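Local coordinates for hypothetical protein (Neisseria meningitidis Z2491, PDB 2F46) that is a putative phosphatase, probably hydrolysing phosphate esters, with a fold resembling that of eukaryotic phosphatases, at residues Glu36-Leu41 with Gln66-Ala71; Gln79-Arg84 with Ser116-Phe121; Arg122-Gly127 with Asp131-Arg136. All coordinates share one frame; numbering follows the deposited sequence.

How the contacts relate
The three contacts follow one another in series along the chain. Contact 1 joins helix 35-41 to the end of helix 61-68. Its centre is about 24 Å from that of contact 2 and about 30 Å from that of contact 3, and it lies across the chain's centre from both. Contacts 2 and 3 share helix 113-125, and their centres are about 13 Å apart. They touch directly: Gly120 O meets Ile133 CD1 at 3.5 Å, and Trp119 packs on Ile133 and Arg136. The long helix thus connects loop 79-84 to helix 130-139. Together the contacts probably pack helices and a loop around the sheet of the phosphatase-like fold, with contact 2 nearest the chain's centre.

Contact 1. Residues Glu36-Leu41 with Gln66-Ala71; sequences EQIAQL and QWLEQA
The backbones come closest at Ala39 and Ala71, whose CA atoms lie 4.9 Å apart, where helix 35-41 faces the turn that follows helix 61-68. No hydrogen bond crosses the contact. The carbonyl of Ala71 faces Ala39. Its O receives a CA-H...O contact from Ala39 CA at 3.5 Å, with an angle of 136° at the hydrogen. The methyl of Ala39 lies beside the same oxygen. Ala71 therefore presents both its carbonyl and its methyl to the helix, and its CB sits 4.4 Å from Ala39 CB. Two small side chains let the backbones approach this closely. Ala71 is held in place from its own side, since its N bonds to Leu68 O at 2.8 Å and closes the turn.

These helices are successive connections of the alpha/beta fold. Helix 35-41 leads toward strand 45-48. Helix 61-68 lies in the crossover from that strand to its parallel neighbour 75-78, a beta-alpha-beta unit. Both segments fall within the phosphatase-like family region.

Ile38 and Leu68 supply the apolar part of the contact. Their side chains cross at about a right angle. Ile38 uses its long branch, with CG1 anti to the carbonyl carbon (chi1 -77°), which carries CD1 toward the forked end of Leu68. CD1 of Ile38 touches Leu68 CD1 at 3.7 Å and Leu68 CD2 at 3.9 Å, so it meets both methyls of the fork. The short branch of Ile38 faces Ala71, with CG2 4.4 Å from Ala71 CB. Both Ile38 and Leu68 are buried. Ile38 also packs on Ile43, and Leu68 rests on Phe76 of strand 75-78, the outermost strand on that side of the sheet.

Contact 2. Residues Gln79-Arg84 with Ser116-Phe121; sequences QPVTAR and SLLWGF
Ala83 and Leu117, with Val81, Gln79 and Leu118, make a mostly apolar loop-to-helix contact. The loop 79-84 runs between strand 75-78 and helix 88-99, and it passes along one flank of helix 113-125. The backbones stay apart: the nearest CA atoms, of Ala83 and Leu117, are 7.6 Å from each other. Side chains bridge the interval and no hydrogen bond crosses it.

Leu117 and Leu118 are neighbours on the helix, and each meets a different part of the loop. Both point their CA-CB bonds toward it, and both are buried. Leu117 CD1 touches the methyl of Ala83 at 4.0 Å. Leu118 uses its own CD1 to reach the first half of the loop. That methyl lies 4.4 Å from Val81 CG2 and 4.0 Å from Gln79 OE1. One branch of Leu118 thus serves two loop residues, one apolar and one polar.

Gln79 and Leu118 approach from opposite directions. With CG anti to the backbone N (chi1 -175°) and an extended chain beyond it, Gln79 brings its amide up to the leucine methyl. The amide is not held by that touch. Its NE2 donates to Asp90 O, and OE1 also has a hydrogen bond outside the two segments, so both polar atoms are satisfied beside a hydrophobic surface. Phe94 of helix 88-99 packs on both Gln79 and Leu118 and joins the two sides.

Helix 113-125 follows strand 105-108 and the loop before the helix. This strand-loop-helix arrangement is consistent with the place of the phosphate-binding P-loop in cysteine-dependent phosphatases. Val81 O accepts from the side chain of Arg114, near the start of the helix, so the loop 79-84 probably borders the corresponding site here.

Contact 3. Residues Arg122-Gly127 with Asp131-Arg136; sequences RRAAEG and DEIIRR
Within 131-136, Ile133 alone meets Arg123 and Ala124 of the preceding helix. CD1 of Ile133 reaches furthest, lying 3.6 Å from Ala124 N and 3.7 Å from Ala124 CB. Its CG1 meets Arg123 CB at 4.1 Å. The long branch extends to the tip (chi2 171°), which delivers CD1 to the helix backbone. Only the root of Arg123 takes part; its chain bends at chi2 and chi3 and leads the guanidinium away. Met128 packs on both Arg123 and Ile133, and Ala154 packs on Ala124.

The next shell is ionic and lies within the helices. Arg122, Arg123 and Glu126 form a salt-bridge network. Arg122 grips Glu126 OE2 side-on, with both NE and NH2 bonding to that one oxygen. Arg123 NE bonds to Glu126 OE1 at 3.1 Å. That oxygen lies in the guanidinium plane, but the donor stands above the carboxylate plane, 55° out of it. Trp119, one turn earlier, has a cation-pi interaction with Arg123.

A second network, of Glu132 with Arg135 and Arg136, is doubtful in detail, because Glu132 and Arg135 are modelled in two conformers.

Gly127 is the first residue to leave helical angles, in a Schellman motif with a positive phi of 100°. A short link then leads to helix 130-139.

Carbon packing centred on Ile133 thus connects the two segments. Glu126 and Glu132 pair with arginines of their own helix, so no salt bridge crosses between the segments. Glu126 can offset only part of the charge of Arg122 and Arg123. The remaining positive charge is probably eased by Glu92 OE2, which binds Arg122 NH1, and by the C-terminal end of the helix.

Contact 1. Residues Glu36-Leu41 with Gln66-Ala71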
# COMPACT_ATOMS: atom_id res chain seq x y z
N GLU A 36 6.49 -16.43 4.23
CA GLU A 36 6.58 -17.42 3.15
C GLU A 36 6.06 -16.89 1.83
O GLU A 36 6.72 -17.01 0.81
CB GLU A 36 5.81 -18.70 3.49
CG GLU A 36 6.68 -19.85 3.96
N GLN A 37 4.86 -16.31 1.84
CA GLN A 37 4.29 -15.86 0.60
C GLN A 37 5.07 -14.67 0.04
O GLN A 37 5.20 -14.52 -1.17
CB GLN A 37 2.81 -15.51 0.77
CG GLN A 37 2.17 -15.06 -0.54
CD GLN A 37 0.72 -14.60 -0.42
OE1 GLN A 37 0.19 -14.40 0.69
NE2 GLN A 37 0.09 -14.41 -1.56
N ILE A 38 5.53 -13.81 0.94
CA ILE A 38 6.30 -12.63 0.54
C ILE A 38 7.58 -13.06 -0.18
O ILE A 38 7.92 -12.49 -1.21
CB ILE A 38 6.54 -11.73 1.76
CG1 ILE A 38 5.23 -10.97 2.03
CG2 ILE A 38 7.64 -10.73 1.54
CD1 ILE A 38 5.17 -10.20 3.33
N ALA A 39 8.24 -14.08 0.37
CA ALA A 39 9.47 -14.62 -0.23
C ALA A 39 9.17 -15.22 -1.60
O ALA A 39 9.93 -15.02 -2.57
CB ALA A 39 10.09 -15.62 0.67
N GLN A 40 8.05 -15.93 -1.69
CA GLN A 40 7.63 -16.57 -2.95
C GLN A 40 7.35 -15.58 -4.06
O GLN A 40 7.62 -15.84 -5.22
CB GLN A 40 6.41 -17.45 -2.72
CG GLN A 40 5.79 -18.04 -4.00
CD GLN A 40 4.59 -17.25 -4.54
OE1 GLN A 40 3.69 -16.85 -3.79
NE2 GLN A 40 4.55 -17.04 -5.87
N LEU A 41 6.76 -14.43 -3.70
CA LEU A 41 6.51 -13.38 -4.65
C LEU A 41 7.76 -12.56 -4.97
O LEU A 41 7.72 -11.79 -5.91
CB LEU A 41 5.46 -12.42 -4.07
CG LEU A 41 4.03 -12.92 -4.00
CD1 LEU A 41 3.18 -11.95 -3.16
CD2 LEU A 41 3.47 -13.08 -5.39
N GLN A 66 11.95 -6.68 10.97
CA GLN A 66 12.80 -7.79 11.47
C GLN A 66 12.42 -9.13 10.88
O GLN A 66 13.30 -9.92 10.50
CB GLN A 66 12.66 -7.92 12.98
CG GLN A 66 13.52 -7.01 13.77
CD GLN A 66 13.68 -7.52 15.21
OE1 GLN A 66 12.85 -7.24 16.09
NE2 GLN A 66 14.76 -8.26 15.45
N TRP A 67 11.13 -9.43 10.84
CA TRP A 67 10.66 -10.72 10.34
C TRP A 67 10.91 -10.82 8.85
O TRP A 67 11.38 -11.86 8.35
CB TRP A 67 9.17 -10.93 10.62
CG TRP A 67 8.80 -11.18 12.05
CD1 TRP A 67 9.55 -11.84 12.99
CD2 TRP A 67 7.56 -10.86 12.69
NE1 TRP A 67 8.87 -11.91 14.17
CE2 TRP A 67 7.63 -11.35 14.01
CE3 TRP A 67 6.38 -10.24 12.26
CZ2 TRP A 67 6.59 -11.17 14.94
CZ3 TRP A 67 5.34 -10.06 13.18
CH2 TRP A 67 5.46 -10.52 14.51
N LEU A 68 10.67 -9.75 8.11
CA LEU A 68 10.70 -9.83 6.65
C LEU A 68 12.08 -9.62 5.99
O LEU A 68 12.24 -9.95 4.82
CB LEU A 68 9.62 -8.94 6.03
CG LEU A 68 8.20 -9.24 6.45
CD1 LEU A 68 7.24 -8.32 5.70
CD2 LEU A 68 7.85 -10.69 6.19
N GLU A 69 13.05 -9.10 6.72
CA GLU A 69 14.42 -9.04 6.22
C GLU A 69 14.96 -10.46 5.97
O GLU A 69 15.87 -10.65 5.19
CB GLU A 69 15.34 -8.35 7.23
CG GLU A 69 15.24 -6.84 7.20
CD GLU A 69 15.98 -6.19 8.35
OE1 GLU A 69 16.18 -6.86 9.39
OE2 GLU A 69 16.36 -5.01 8.21
N GLN A 70 14.37 -11.44 6.64
CA GLN A 70 14.71 -12.83 6.43
C GLN A 70 13.95 -13.43 5.26
O GLN A 70 14.13 -14.62 4.95
CB GLN A 70 14.42 -13.61 7.71
CG GLN A 70 15.19 -13.11 8.93
CD GLN A 70 16.69 -12.96 8.66
OE1 GLN A 70 17.31 -13.83 8.03
NE2 GLN A 70 17.27 -11.85 9.12
N ALA A 71 13.13 -12.62 4.60
CA ALA A 71 12.26 -13.06 3.50
C ALA A 71 12.64 -12.43 2.16
O ALA A 71 11.86 -12.47 1.20
CB ALA A 71 10.80 -12.71 3.83

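Contact 2. Residues Gln79-Arg84 with Ser116-Phe121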
# COMPACT_ATOMS: atom_id res chain seq x y z
N GLN A 79 5.57 4.89 6.11
CA GLN A 79 4.95 6.10 5.60
C GLN A 79 3.54 6.13 6.16
O GLN A 79 2.54 5.97 5.45
CB GLN A 79 4.97 6.13 4.07
CG GLN A 79 4.40 7.48 3.56
CD GLN A 79 3.77 7.50 2.19
OE1 GLN A 79 3.73 6.47 1.46
NE2 GLN A 79 3.24 8.67 1.82
N PRO A 80 3.42 6.34 7.47
CA PRO A 80 2.12 6.27 8.09
C PRO A 80 1.19 7.42 7.65
O PRO A 80 1.61 8.58 7.54
CB PRO A 80 2.45 6.34 9.58
CG PRO A 80 3.65 7.14 9.60
CD PRO A 80 4.46 6.73 8.44
N VAL A 81 -0.06 7.07 7.36
CA VAL A 81 -1.13 8.03 7.11
C VAL A 81 -2.42 7.53 7.73
O VAL A 81 -2.55 6.35 8.11
CB VAL A 81 -1.35 8.27 5.61
CG1 VAL A 81 -0.03 8.69 4.91
CG2 VAL A 81 -1.92 7.02 4.93
N THR A 82 -3.42 8.39 7.81
CA THR A 82 -4.80 7.97 7.96
C THR A 82 -5.58 8.33 6.70
O THR A 82 -5.24 9.30 6.00
CB THR A 82 -5.48 8.56 9.21
OG1 THR A 82 -5.61 9.95 9.01
CG2 THR A 82 -4.65 8.27 10.46
N ALA A 83 -6.57 7.52 6.34
CA ALA A 83 -7.30 7.77 5.10
C ALA A 83 -7.86 9.18 5.07
O ALA A 83 -7.81 9.89 4.05
CB ALA A 83 -8.37 6.73 4.89
N ARG A 84 -8.38 9.59 6.22
CA ARG A 84 -8.93 10.93 6.41
C ARG A 84 -7.92 12.03 6.09
O ARG A 84 -8.29 13.03 5.44
CB ARG A 84 -9.41 11.07 7.87
CG ARG A 84 -9.61 12.52 8.34
CD ARG A 84 -10.23 12.64 9.75
NE ARG A 84 -10.92 13.93 9.92
CZ ARG A 84 -12.08 14.24 9.36
NH1 ARG A 84 -12.70 13.36 8.58
NH2 ARG A 84 -12.63 15.43 9.56
N SER A 116 -4.17 1.90 -1.45
CA SER A 116 -4.95 2.01 -2.67
C SER A 116 -5.34 3.46 -2.93
O SER A 116 -5.41 3.91 -4.08
CB SER A 116 -6.16 1.09 -2.60
OG SER A 116 -5.78 -0.26 -2.43
N LEU A 117 -5.59 4.22 -1.88
CA LEU A 117 -5.88 5.65 -2.04
C LEU A 117 -4.65 6.45 -2.46
O LEU A 117 -4.74 7.36 -3.31
CB LEU A 117 -6.43 6.23 -0.77
CG LEU A 117 -7.87 5.90 -0.45
CD1 LEU A 117 -8.21 6.36 0.92
CD2 LEU A 117 -8.81 6.57 -1.42
N LEU A 118 -3.50 6.19 -1.87
CA LEU A 118 -2.30 6.90 -2.26
C LEU A 118 -2.02 6.66 -3.75
O LEU A 118 -1.68 7.61 -4.49
CB LEU A 118 -1.12 6.48 -1.39
CG LEU A 118 -1.24 6.96 0.07
CD1 LEU A 118 -0.25 6.20 0.92
CD2 LEU A 118 -1.00 8.47 0.20
N TRP A 119 -2.14 5.41 -4.19
CA TRP A 119 -2.02 5.02 -5.60
C TRP A 119 -3.08 5.73 -6.41
O TRP A 119 -2.80 6.41 -7.41
CB TRP A 119 -2.15 3.51 -5.74
CG TRP A 119 -2.16 2.99 -7.10
CD1 TRP A 119 -1.08 2.65 -7.85
CD2 TRP A 119 -3.31 2.70 -7.88
NE1 TRP A 119 -1.50 2.22 -9.09
CE2 TRP A 119 -2.86 2.23 -9.13
CE3 TRP A 119 -4.68 2.82 -7.64
CZ2 TRP A 119 -3.73 1.85 -10.13
CZ3 TRP A 119 -5.55 2.43 -8.64
CH2 TRP A 119 -5.07 1.99 -9.88
N GLY A 120 -4.32 5.65 -5.94
CA GLY A 120 -5.47 6.12 -6.72
C GLY A 120 -5.53 7.62 -6.89
O GLY A 120 -5.91 8.10 -7.95
N PHE A 121 -5.19 8.41 -5.89
CA PHE A 121 -5.13 9.87 -6.03
C PHE A 121 -4.13 10.30 -7.12
O PHE A 121 -4.36 11.30 -7.84
CB PHE A 121 -4.74 10.53 -4.70
CG PHE A 121 -5.85 10.59 -3.71
CD1 PHE A 121 -7.07 11.08 -4.04
CD2 PHE A 121 -5.63 10.17 -2.40
CE1 PHE A 121 -8.07 11.14 -3.09
CE2 PHE A 121 -6.62 10.25 -1.46
CZ PHE A 121 -7.81 10.69 -1.78

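Contact 3. Residues Arg122-Gly127 with Asp131-Arg136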
# COMPACT_ATOMS: atom_id res chain seq x y z
N ARG A 122 -3.05 9.55 -7.22
CA ARG A 122 -2.01 9.84 -8.24
C ARG A 122 -2.53 9.51 -9.63
O ARG A 122 -2.34 10.32 -10.57
CB ARG A 122 -0.73 9.08 -7.91
CG ARG A 122 0.39 9.23 -8.88
CD ARG A 122 0.83 10.66 -9.03
NE ARG A 122 1.33 10.85 -10.38
CZ ARG A 122 1.55 12.03 -10.95
NH1 ARG A 122 1.36 13.16 -10.28
NH2 ARG A 122 2.00 12.07 -12.20
N ARG A 123 -3.21 8.37 -9.78
CA ARG A 123 -3.85 7.96 -11.05
C ARG A 123 -4.88 9.00 -11.46
O ARG A 123 -5.01 9.30 -12.67
CB ARG A 123 -4.53 6.58 -10.93
CG ARG A 123 -3.65 5.43 -10.49
CD ARG A 123 -2.64 4.95 -11.53
NE ARG A 123 -1.48 5.80 -11.70
CZ ARG A 123 -0.47 5.93 -10.82
NH1 ARG A 123 -0.47 5.29 -9.66
NH2 ARG A 123 0.55 6.74 -11.11
N ALA A 124 -5.65 9.53 -10.51
CA ALA A 124 -6.65 10.56 -10.81
C ALA A 124 -5.97 11.78 -11.41
O ALA A 124 -6.42 12.30 -12.45
CB ALA A 124 -7.47 10.92 -9.59
N ALA A 125 -4.90 12.25 -10.78
CA ALA A 125 -4.10 13.36 -11.33
C ALA A 125 -3.59 13.09 -12.73
O ALA A 125 -3.58 13.99 -13.56
CB ALA A 125 -2.94 13.68 -10.41
N GLU A 126 -3.18 11.87 -13.02
CA GLU A 126 -2.70 11.50 -14.35
C GLU A 126 -3.82 11.31 -15.36
O GLU A 126 -3.54 11.03 -16.53
CB GLU A 126 -1.91 10.21 -14.29
CG GLU A 126 -0.67 10.30 -13.47
CD GLU A 126 0.05 8.99 -13.36
OE1 GLU A 126 -0.51 7.92 -13.76
OE2 GLU A 126 1.18 9.02 -12.86
N GLY A 127 -5.07 11.40 -14.92
CA GLY A 127 -6.22 11.35 -15.82
C GLY A 127 -6.93 10.02 -15.91
O GLY A 127 -7.79 9.84 -16.77
N ASP A 131 -13.96 5.71 -12.14
CA ASP A 131 -14.49 4.36 -12.16
C ASP A 131 -13.45 3.28 -12.39
O ASP A 131 -13.57 2.17 -11.85
CB ASP A 131 -15.60 4.22 -13.25
CG ASP A 131 -16.94 4.78 -12.82
OD1 ASP A 131 -17.16 5.04 -11.63
OD2 ASP A 131 -17.80 4.94 -13.71
N GLU A 132 -12.46 3.61 -13.21
CA GLU A 132 -11.33 2.71 -13.49
C GLU A 132 -10.43 2.57 -12.26
O GLU A 132 -10.04 1.48 -11.92
CB GLU A 132 -10.52 3.17 -14.71
CG GLU A 132 -9.36 2.25 -15.09
CD GLU A 132 -9.79 0.90 -15.66
OE1 GLU A 132 -11.02 0.60 -15.78
OE2 GLU A 132 -8.88 0.11 -16.01
N ILE A 133 -10.16 3.68 -11.59
CA ILE A 133 -9.40 3.64 -10.30
C ILE A 133 -10.09 2.64 -9.35
O ILE A 133 -9.49 1.72 -8.78
CB ILE A 133 -9.29 5.03 -9.67
CG1 ILE A 133 -8.54 5.97 -10.61
CG2 ILE A 133 -8.58 4.97 -8.31
CD1 ILE A 133 -8.57 7.41 -10.21
N ILE A 134 -11.39 2.84 -9.19
CA ILE A 134 -12.16 2.01 -8.29
C ILE A 134 -12.19 0.53 -8.72
O ILE A 134 -12.05 -0.37 -7.93
CB ILE A 134 -13.58 2.62 -8.07
CG1 ILE A 134 -13.41 3.95 -7.33
CG2 ILE A 134 -14.50 1.68 -7.29
CD1 ILE A 134 -14.72 4.75 -7.19
N ARG A 135 -12.34 0.30 -10.02
CA ARG A 135 -12.34 -1.06 -10.53
C ARG A 135 -10.99 -1.73 -10.27
O ARG A 135 -10.93 -2.83 -9.82
CB ARG A 135 -12.66 -1.07 -12.03
CG ARG A 135 -12.57 -2.46 -12.65
CD ARG A 135 -12.58 -2.44 -14.19
NE ARG A 135 -11.26 -2.15 -14.79
CZ ARG A 135 -10.22 -2.99 -14.80
NH1 ARG A 135 -10.30 -4.20 -14.26
NH2 ARG A 135 -9.08 -2.63 -15.38
N ARG A 136 -9.90 -1.01 -10.53
CA ARG A 136 -8.55 -1.58 -10.32
C ARG A 136 -8.25 -1.89 -8.85
O ARG A 136 -7.73 -2.93 -8.52
CB ARG A 136 -7.50 -0.67 -10.93
CG ARG A 136 -7.45 -0.85 -12.46
CD ARG A 136 -6.49 0.06 -13.00
NE ARG A 136 -6.32 -0.10 -14.45
CZ ARG A 136 -5.43 -0.90 -15.03
NH1 ARG A 136 -4.65 -1.71 -14.31
NH2 ARG A 136 -5.39 -0.93 -16.35